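Local coordinates for protein catechol 1,2-dioxygenase (Burkholderia ambifaria, PDB 5VXT) that probably catalyses the iron(III)-dependent intradiol ring cleavage of catechol by dioxygen, giving cis,cis-muconate, at residues Ala135-Asp140 with Phe206-Pro211; Val243-His248 with Phe302-Arg307; Thr253-Glu258 with Leu275-Thr280. All blocks are in the same frame, centred on the assembly; numbering follows the deposited sequence.

Contact 1: residues Ala135-Asp140 with Phe206-Pro211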
loop_
_atom_site.group_PDB
_atom_site.type_symbol
_atom_site.label_atom_id
_atom_site.label_comp_id
_atom_site.label_asym_id
_atom_site.label_seq_id
_atom_site.Cartn_x
_atom_site.Cartn_y
_atom_site.Cartn_z
ATOM N N ALA B 135 -25.248 19.422 23.096
ATOM C CA ALA B 135 -25.502 18.032 22.745
ATOM C C ALA B 135 -24.997 17.126 23.856
ATOM O O ALA B 135 -23.870 17.290 24.334
ATOM C CB ALA B 135 -24.835 17.650 21.415
ATOM N N LYS B 136 -25.831 16.175 24.264
ATOM C CA LYS B 136 -25.405 15.063 25.105
ATOM C C LYS B 136 -25.133 13.883 24.182
ATOM O O LYS B 136 -26.050 13.372 23.533
ATOM C CB LYS B 136 -26.462 14.711 26.146
ATOM C CG LYS B 136 -26.005 13.638 27.114
ATOM C CD LYS B 136 -27.060 13.344 28.160
ATOM C CE LYS B 136 -26.522 12.393 29.214
ATOM N NZ LYS B 136 -26.042 11.120 28.618
ATOM N N ILE B 137 -23.875 13.456 24.113
ATOM C CA ILE B 137 -23.444 12.572 23.042
ATOM C C ILE B 137 -23.091 11.175 23.526
ATOM O O ILE B 137 -22.808 10.304 22.688
ATOM C CB ILE B 137 -22.273 13.184 22.252
ATOM C CG1 ILE B 137 -21.013 13.245 23.106
ATOM C CG2 ILE B 137 -22.638 14.583 21.773
ATOM C CD1 ILE B 137 -19.823 13.853 22.381
ATOM N N ASP B 138 -23.123 10.910 24.830
ATOM C CA ASP B 138 -22.890 9.548 25.310
ATOM C C ASP B 138 -24.231 8.814 25.325
ATOM O O ASP B 138 -25.038 8.970 26.243
ATOM C CB ASP B 138 -22.188 9.539 26.666
ATOM C CG ASP B 138 -23.026 10.116 27.784
ATOM O OD1 ASP B 138 -23.408 11.303 27.704
ATOM O OD2 ASP B 138 -23.295 9.365 28.744
ATOM N N LEU B 139 -24.471 8.014 24.286
ATOM C CA LEU B 139 -25.719 7.274 24.148
ATOM C C LEU B 139 -25.702 5.940 24.874
ATOM O O LEU B 139 -26.765 5.447 25.267
ATOM C CB LEU B 139 -26.026 7.028 22.665
ATOM C CG LEU B 139 -26.108 8.265 21.770
ATOM C CD1 LEU B 139 -26.313 7.862 20.313
ATOM C CD2 LEU B 139 -27.221 9.185 22.244
ATOM N N ASP B 140 -24.525 5.348 25.060
ATOM C CA ASP B 140 -24.389 3.998 25.589
ATOM C C ASP B 140 -23.753 4.028 26.970
ATOM O O ASP B 140 -22.860 4.836 27.236
ATOM C CB ASP B 140 -23.546 3.127 24.650
ATOM C CG ASP B 140 -24.139 3.026 23.260
ATOM O OD1 ASP B 140 -25.354 3.274 23.127
ATOM O OD2 ASP B 140 -23.396 2.704 22.303
ATOM N N PHE B 206 -20.818 20.212 24.881
ATOM C CA PHE B 206 -20.955 18.770 24.758
ATOM C C PHE B 206 -20.966 18.158 26.148
ATOM O O PHE B 206 -20.122 18.490 26.986
ATOM C CB PHE B 206 -19.824 18.161 23.914
ATOM C CG PHE B 206 -19.833 18.614 22.489
ATOM C CD1 PHE B 206 -20.693 18.035 21.568
ATOM C CD2 PHE B 206 -18.984 19.621 22.063
ATOM C CE1 PHE B 206 -20.703 18.453 20.250
ATOM C CE2 PHE B 206 -18.989 20.043 20.745
ATOM C CZ PHE B 206 -19.850 19.460 19.839
ATOM N N ARG B 207 -21.933 17.286 26.395
ATOM C CA ARG B 207 -22.016 16.526 27.632
ATOM C C ARG B 207 -21.794 15.063 27.287
ATOM O O ARG B 207 -22.520 14.493 26.466
ATOM C CB ARG B 207 -23.357 16.764 28.322
ATOM C CG ARG B 207 -23.521 18.225 28.679
ATOM C CD ARG B 207 -24.874 18.550 29.261
ATOM N NE ARG B 207 -25.026 19.991 29.447
ATOM C CZ ARG B 207 -26.155 20.581 29.824
ATOM N NH1 ARG B 207 -27.235 19.852 30.056
ATOM N NH2 ARG B 207 -26.202 21.899 29.969
ATOM N N THR B 208 -20.773 14.470 27.890
ATOM C CA THR B 208 -20.267 13.194 27.417
ATOM C C THR B 208 -19.549 12.522 28.582
ATOM O O THR B 208 -19.782 12.869 29.747
ATOM C CB THR B 208 -19.370 13.409 26.183
ATOM O OG1 THR B 208 -18.850 12.154 25.732
ATOM C CG2 THR B 208 -18.211 14.350 26.498
ATOM N N LEU B 209 -18.687 11.563 28.271
ATOM C CA LEU B 209 -17.879 10.869 29.260
ATOM C C LEU B 209 -16.407 10.965 28.867
ATOM O O LEU B 209 -16.062 11.203 27.705
ATOM C CB LEU B 209 -18.308 9.403 29.400
ATOM C CG LEU B 209 -19.791 9.130 29.664
ATOM C CD1 LEU B 209 -20.089 7.633 29.625
ATOM C CD2 LEU B 209 -20.232 9.731 30.999
ATOM N N MET B 210 -15.544 10.788 29.857
ATOM C CA MET B 210 -14.113 11.004 29.662
ATOM C C MET B 210 -13.502 9.893 28.807
ATOM O O MET B 210 -13.607 8.712 29.166
ATOM C CB MET B 210 -13.427 11.064 31.029
ATOM C CG MET B 210 -11.912 11.127 30.973
ATOM S SD MET B 210 -11.344 12.736 30.416
ATOM C CE MET B 210 -12.103 13.769 31.662
ATOM N N PRO B 211 -12.856 10.216 27.687
ATOM C CA PRO B 211 -12.202 9.176 26.890
ATOM C C PRO B 211 -10.907 8.707 27.531
ATOM O O PRO B 211 -10.336 9.367 28.397
ATOM C CB PRO B 211 -11.913 9.880 25.561
ATOM C CG PRO B 211 -11.670 11.288 25.964
ATOM C CD PRO B 211 -12.658 11.551 27.092
#
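Ala135 and Lys136 pair in parallel with Phe206 and Arg207. The Arg207 N-H reaches Ala135 O at 2.8 Å, and the Ile137 N-H reaches Arg207 O at 2.9 Å, so the backbone of Arg207 is gripped at both N and O. The CA-H groups of Phe206 and Lys136 close on the same two carbonyls.

The tight part lies on the Ile137 side. With its CG1 held between the backbone N and the carbonyl carbon (chi1 68°), Ile137 sets CG1 3.5 Å from Thr208 CB, closer than usual van der Waals packing, while its CG2 comes to the edge of the Phe206 ring, 4.0 Å from CD1. Thr208 OG1 is hydrogen-bonded elsewhere, to His171.

Lys136 and Arg207 occupy the other face, which is more open to solvent. Lys136 CG lies 3.6 Å from Arg207 O; beyond it the chain runs on, bends at chi4 (-57°), and NZ forms a 2.8 Å salt bridge with Asp138 OD1, met from above the carboxylate plane. Asp138 OD2 rests 3.6 Å from Leu209 CG, the two side chains crossing at about a right angle. The Arg207 guanidinium leads away to Glu205.

Strand 134-136 is the outermost strand of its sheet, beside 203-209, which pairs in turn with 147-155. Ala135, Ile137 and Phe206 face the other sheet of the sandwich, touching strands 166-170 and 193-197.

Contact 2: residues Val243-His248 with Phe302-Arg307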
loop_
_atom_site.group_PDB
_atom_site.type_symbol
_atom_site.label_atom_id
_atom_site.label_comp_id
_atom_site.label_asym_id
_atom_site.label_seq_id
_atom_site.Cartn_x
_atom_site.Cartn_y
_atom_site.Cartn_z
ATOM N N VAL B 243 -14.792 22.415 13.111
ATOM C CA VAL B 243 -15.634 23.614 13.219
ATOM C C VAL B 243 -15.838 24.200 11.830
ATOM O O VAL B 243 -14.871 24.586 11.161
ATOM C CB VAL B 243 -15.050 24.673 14.166
ATOM C CG1 VAL B 243 -16.050 25.824 14.340
ATOM C CG2 VAL B 243 -14.749 24.063 15.529
ATOM N N THR B 244 -17.096 24.290 11.408
ATOM C CA THR B 244 -17.446 24.745 10.071
ATOM C C THR B 244 -18.415 25.911 10.170
ATOM O O THR B 244 -19.342 25.879 10.982
ATOM C CB THR B 244 -18.087 23.620 9.268
ATOM O OG1 THR B 244 -17.217 22.487 9.279
ATOM C CG2 THR B 244 -18.344 24.056 7.826
ATOM N N SER B 245 -18.200 26.933 9.340
ATOM C CA SER B 245 -19.066 28.109 9.304
ATOM C C SER B 245 -18.706 28.961 8.097
ATOM O O SER B 245 -17.524 29.105 7.768
ATOM C CB SER B 245 -18.928 28.947 10.580
ATOM O OG SER B 245 -17.644 29.539 10.645
ATOM N N ASP B 246 -19.718 29.534 7.449
ATOM C CA ASP B 246 -19.469 30.392 6.298
ATOM C C ASP B 246 -18.622 31.588 6.713
ATOM O O ASP B 246 -18.724 32.081 7.837
ATOM C CB ASP B 246 -20.786 30.877 5.696
ATOM C CG ASP B 246 -21.867 29.820 5.734
ATOM O OD1 ASP B 246 -21.625 28.694 5.250
ATOM O OD2 ASP B 246 -22.960 30.117 6.260
ATOM N N GLY B 247 -17.795 32.065 5.791
ATOM C CA GLY B 247 -16.913 33.166 6.093
ATOM C C GLY B 247 -15.660 32.791 6.850
ATOM O O GLY B 247 -14.808 33.662 7.062
ATOM N N HIS B 248 -15.518 31.527 7.269
ATOM C CA HIS B 248 -14.322 31.046 7.946
ATOM C C HIS B 248 -13.827 29.764 7.293
ATOM O O HIS B 248 -14.590 29.018 6.671
ATOM C CB HIS B 248 -14.569 30.777 9.435
ATOM C CG HIS B 248 -15.184 31.934 10.153
ATOM N ND1 HIS B 248 -16.547 32.071 10.311
ATOM C CD2 HIS B 248 -14.623 33.019 10.735
ATOM C CE1 HIS B 248 -16.799 33.191 10.968
ATOM N NE2 HIS B 248 -15.649 33.785 11.235
ATOM N N PHE B 302 -12.876 28.053 20.453
ATOM C CA PHE B 302 -12.346 27.893 19.107
ATOM C C PHE B 302 -12.231 29.271 18.480
ATOM O O PHE B 302 -13.235 29.981 18.356
ATOM C CB PHE B 302 -13.236 26.985 18.260
ATOM C CG PHE B 302 -13.388 25.598 18.806
ATOM C CD1 PHE B 302 -12.429 24.627 18.555
ATOM C CD2 PHE B 302 -14.505 25.246 19.541
ATOM C CE1 PHE B 302 -12.580 23.343 19.043
ATOM C CE2 PHE B 302 -14.656 23.969 20.033
ATOM C CZ PHE B 302 -13.699 23.016 19.780
ATOM N N VAL B 303 -11.015 29.661 18.115
ATOM C CA VAL B 303 -10.772 30.912 17.405
ATOM C C VAL B 303 -10.505 30.549 15.953
ATOM O O VAL B 303 -9.506 29.891 15.646
ATOM C CB VAL B 303 -9.606 31.708 18.004
ATOM C CG1 VAL B 303 -9.355 32.961 17.184
ATOM C CG2 VAL B 303 -9.897 32.088 19.461
ATOM N N LEU B 304 -11.399 30.970 15.066
ATOM C CA LEU B 304 -11.370 30.607 13.657
ATOM C C LEU B 304 -10.610 31.654 12.847
ATOM O O LEU B 304 -10.441 32.800 13.273
ATOM C CB LEU B 304 -12.800 30.484 13.120
ATOM C CG LEU B 304 -13.836 29.670 13.898
ATOM C CD1 LEU B 304 -15.107 29.552 13.074
ATOM C CD2 LEU B 304 -13.304 28.281 14.246
ATOM N N THR B 305 -10.179 31.260 11.648
ATOM C CA THR B 305 -9.586 32.181 10.689
ATOM C C THR B 305 -10.549 32.449 9.535
ATOM O O THR B 305 -11.414 31.622 9.228
ATOM C CB THR B 305 -8.255 31.646 10.143
ATOM O OG1 THR B 305 -8.448 30.334 9.603
ATOM C CG2 THR B 305 -7.223 31.590 11.258
ATOM N N PRO B 306 -10.436 33.601 8.876
ATOM C CA PRO B 306 -11.395 33.943 7.822
ATOM C C PRO B 306 -11.012 33.369 6.467
ATOM O O PRO B 306 -9.841 33.140 6.157
ATOM C CB PRO B 306 -11.318 35.474 7.790
ATOM C CG PRO B 306 -9.887 35.741 8.101
ATOM C CD PRO B 306 -9.469 34.693 9.096
ATOM N N ARG B 307 -12.034 33.141 5.647
ATOM C CA ARG B 307 -11.772 32.862 4.244
ATOM C C ARG B 307 -11.078 34.062 3.614
ATOM O O ARG B 307 -11.273 35.207 4.035
ATOM C CB ARG B 307 -13.074 32.554 3.505
ATOM C CG ARG B 307 -13.724 31.249 3.919
ATOM C CD ARG B 307 -14.998 31.008 3.132
ATOM N NE ARG B 307 -15.410 29.608 3.161
ATOM C CZ ARG B 307 -15.251 28.764 2.146
ATOM N NH1 ARG B 307 -14.696 29.177 1.013
ATOM N NH2 ARG B 307 -15.658 27.509 2.257
#
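This is a contact between strand ends and the loops beyond them, at one end of the beta-sandwich: Val243 and Phe302 come from facing sheets, and the turn after strand 238-244 meets the chain leaving strand 295-303. Between the sheets, Val243 CG2 lies over the face of the Phe302 ring, 4.0 Å from its centroid, a CH-pi contact. Its other methyl, CG1, is 3.7 Å from Leu304 CD2; Leu251 of the neighbouring strand touches all three residues.

Farther out, Ser245 to His248 form a type II beta turn, with Gly247 at a positive phi (80°). A single backbone bridge joins His248 to Pro306. The Arg307 N-H donates to Gly247 O at 3.2 Å, approaching from well above the carbonyl plane, while Arg307 CG packs against His248 O and the guanidinium NH1 bonds to Gly310 O.

The imidazole of His248 is held across the turn by Ser245 OG, 2.8 Å from ND1. Thr305 O lies at the ring's edge, in its plane. Against one face comes the Leu304 side chain, crossing at about a right angle, its CD1 3.7 Å above the imidazole plane, displaced toward the rim, and 3.5 Å from Ser245 OG.

Contact 3: residues Thr253-Glu258 with Leu275-Thr280; sequences TQFNIE and LIPPVT
Asn256 N donates to Leu275 O at 2.9 Å, the N-H lying nearly in line with the C=O (C=O...N angle 170°). The same oxygen also receives the CA-H of Phe255. From the carbonyl of Asn256 onward a water takes over the pairing: it donates to Asn256 O at 2.7 Å and to Pro277 O at 2.6 Å, and accepts from Glu258 N, so three backbone groups are satisfied through one molecule. At the far end Glu258, with CG anti to the backbone N (chi1 154°) and an extended chain beyond it, brings OE2 to Val279 N at 3.0 Å. That bond is almost straight, though the N-H comes from above the carboxylate plane.

Strand 251-256 is the outermost strand of one sheet of the intradiol dioxygenase beta-sandwich, and Leu275-Thr280 is the irregular chain that runs beside it before strand 280-282 of the other sheet. Between the sheets, Pro277 CG lies over the Phe255 ring at 4.2 Å from its centroid; Phe300 also meets the ring.

Thr253 OG1 bonds to Pro116 O and has both Leu275 methyls against it. In the conformer given, Gln254 NE2 donates to Ile119 O and OE1 accepts from Arg235 NH1, of a residue lining the catechol pocket. By contrast Gln254 O is buried without a polar partner, covered by Leu275 CD1 and CD2, each 3.3 Å away.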
loop_
_atom_site.group_PDB
_atom_site.type_symbol
_atom_site.label_atom_id
_atom_site.label_comp_id
_atom_site.label_asym_id
_atom_site.label_seq_id
_atom_site.Cartn_x
_atom_site.Cartn_y
_atom_site.Cartn_z
ATOM N N THR B 253 -9.117 20.093 14.447
ATOM C CA THR B 253 -8.241 20.207 15.605
ATOM C C THR B 253 -8.638 19.156 16.630
ATOM O O THR B 253 -9.488 18.295 16.372
ATOM C CB THR B 253 -8.296 21.622 16.191
ATOM O OG1 THR B 253 -7.256 21.767 17.159
ATOM C CG2 THR B 253 -9.637 21.866 16.850
ATOM N N GLN B 254 -7.995 19.229 17.796
ATOM C CA GLN B 254 -8.172 18.280 18.890
ATOM C C GLN B 254 -7.743 18.972 20.171
ATOM O O GLN B 254 -7.099 20.019 20.137
ATOM C CB GLN B 254 -7.319 17.009 18.723
ATOM C CG GLN B 254 -7.505 16.162 17.474
ATOM C CD GLN B 254 -6.569 14.959 17.499
ATOM O OE1 GLN B 254 -6.251 14.438 18.569
ATOM N NE2 GLN B 254 -6.107 14.530 16.332
ATOM N N PHE B 255 -8.060 18.354 21.303
ATOM C CA PHE B 255 -7.301 18.653 22.505
ATOM C C PHE B 255 -7.042 17.346 23.244
ATOM O O PHE B 255 -7.767 16.359 23.079
ATOM C CB PHE B 255 -7.941 19.737 23.420
ATOM C CG PHE B 255 -9.284 19.392 24.002
ATOM C CD1 PHE B 255 -9.440 18.342 24.894
ATOM C CD2 PHE B 255 -10.380 20.194 23.724
ATOM C CE1 PHE B 255 -10.673 18.063 25.445
ATOM C CE2 PHE B 255 -11.611 19.928 24.279
ATOM C CZ PHE B 255 -11.760 18.858 25.141
ATOM N N ASN B 256 -5.958 17.337 24.005
ATOM C CA ASN B 256 -5.555 16.201 24.814
ATOM C C ASN B 256 -6.065 16.396 26.234
ATOM O O ASN B 256 -6.169 17.528 26.722
ATOM C CB ASN B 256 -4.035 16.053 24.831
ATOM C CG ASN B 256 -3.493 15.313 23.607
ATOM O OD1 ASN B 256 -4.172 14.477 23.015
ATOM N ND2 ASN B 256 -2.253 15.608 23.246
ATOM N N ILE B 257 -6.392 15.283 26.893
ATOM C CA ILE B 257 -6.774 15.337 28.302
ATOM C C ILE B 257 -5.549 15.663 29.144
ATOM O O ILE B 257 -4.514 14.988 29.053
ATOM C CB ILE B 257 -7.411 14.015 28.751
ATOM C CG1 ILE B 257 -8.672 13.722 27.937
ATOM C CG2 ILE B 257 -7.691 14.041 30.272
ATOM C CD1 ILE B 257 -9.691 14.844 27.985
ATOM N N GLU B 258 -5.663 16.698 29.972
ATOM C CA GLU B 258 -4.545 17.141 30.789
ATOM C C GLU B 258 -4.006 15.994 31.639
ATOM O O GLU B 258 -4.770 15.240 32.248
ATOM C CB GLU B 258 -5.001 18.300 31.675
ATOM C CG GLU B 258 -4.235 18.475 32.959
ATOM C CD GLU B 258 -4.619 19.751 33.694
ATOM O OE1 GLU B 258 -3.728 20.601 33.909
ATOM O OE2 GLU B 258 -5.809 19.910 34.054
ATOM N N LEU B 275 -3.076 22.927 22.758
ATOM C CA LEU B 275 -4.217 22.021 22.709
ATOM C C LEU B 275 -4.267 21.102 23.928
ATOM O O LEU B 275 -4.698 19.948 23.826
ATOM C CB LEU B 275 -4.186 21.203 21.414
ATOM C CG LEU B 275 -4.247 22.021 20.122
ATOM C CD1 LEU B 275 -4.232 21.126 18.880
ATOM C CD2 LEU B 275 -5.470 22.939 20.090
ATOM N N ILE B 276 -3.829 21.606 25.081
ATOM C CA ILE B 276 -3.818 20.875 26.347
ATOM C C ILE B 276 -4.513 21.737 27.393
ATOM O O ILE B 276 -3.842 22.332 28.246
ATOM C CB ILE B 276 -2.388 20.534 26.798
ATOM C CG1 ILE B 276 -1.577 19.924 25.648
ATOM C CG2 ILE B 276 -2.421 19.592 27.994
ATOM C CD1 ILE B 276 -0.134 19.652 26.045
ATOM N N PRO B 277 -5.833 21.838 27.370
ATOM C CA PRO B 277 -6.521 22.767 28.279
ATOM C C PRO B 277 -6.692 22.163 29.660
ATOM O O PRO B 277 -6.771 20.935 29.810
ATOM C CB PRO B 277 -7.876 22.999 27.594
ATOM C CG PRO B 277 -8.056 21.859 26.632
ATOM C CD PRO B 277 -6.768 21.069 26.535
ATOM N N PRO B 278 -6.719 23.000 30.700
ATOM C CA PRO B 278 -6.989 22.501 32.052
ATOM C C PRO B 278 -8.352 21.836 32.152
ATOM O O PRO B 278 -9.308 22.219 31.475
ATOM C CB PRO B 278 -6.934 23.767 32.909
ATOM C CG PRO B 278 -6.036 24.682 32.156
ATOM C CD PRO B 278 -6.269 24.400 30.701
ATOM N N VAL B 279 -8.420 20.820 33.007
ATOM C CA VAL B 279 -9.666 20.158 33.382
ATOM C C VAL B 279 -10.002 20.551 34.818
ATOM O O VAL B 279 -9.116 20.588 35.681
ATOM C CB VAL B 279 -9.552 18.626 33.238
ATOM C CG1 VAL B 279 -10.900 17.962 33.465
ATOM C CG2 VAL B 279 -8.974 18.247 31.863
ATOM N N THR B 280 -11.282 20.847 35.069
ATOM C CA THR B 280 -11.780 21.284 36.372
ATOM C C THR B 280 -12.770 20.267 36.933
ATOM O O THR B 280 -13.590 19.721 36.191
ATOM C CB THR B 280 -12.473 22.666 36.271
ATOM O OG1 THR B 280 -11.495 23.702 36.131
ATOM C CG2 THR B 280 -13.305 22.956 37.495
HETATM O O HOH W 1 -7.508 18.563 28.888
#

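In the fold
All three contacts belong to the beta-sandwich that carries the iron(III) and catechol. Contact 3 is the one near the active site: in the conformer given, the Gln254 side chain is about 4 Å from catechol and about 5 Å from the iron, and it touches the iron ligands His238 and His240. Contact 2 lies farther along the neighbouring strand 238-244, which bears both histidines; its Phe302 side chain is about 14 Å from the metal, and Phe302 CE1 packs 4.0 Å from Thr253 CG2 of contact 3. In contact 1 the side chain of Ile137 is about 12 Å from the bound iron. Contact 1 meets contact 3 where Met210 SD lies 3.6 Å from Ile257 CD1. Contacts 1 and 2 do not touch; their centres are 25 Å apart.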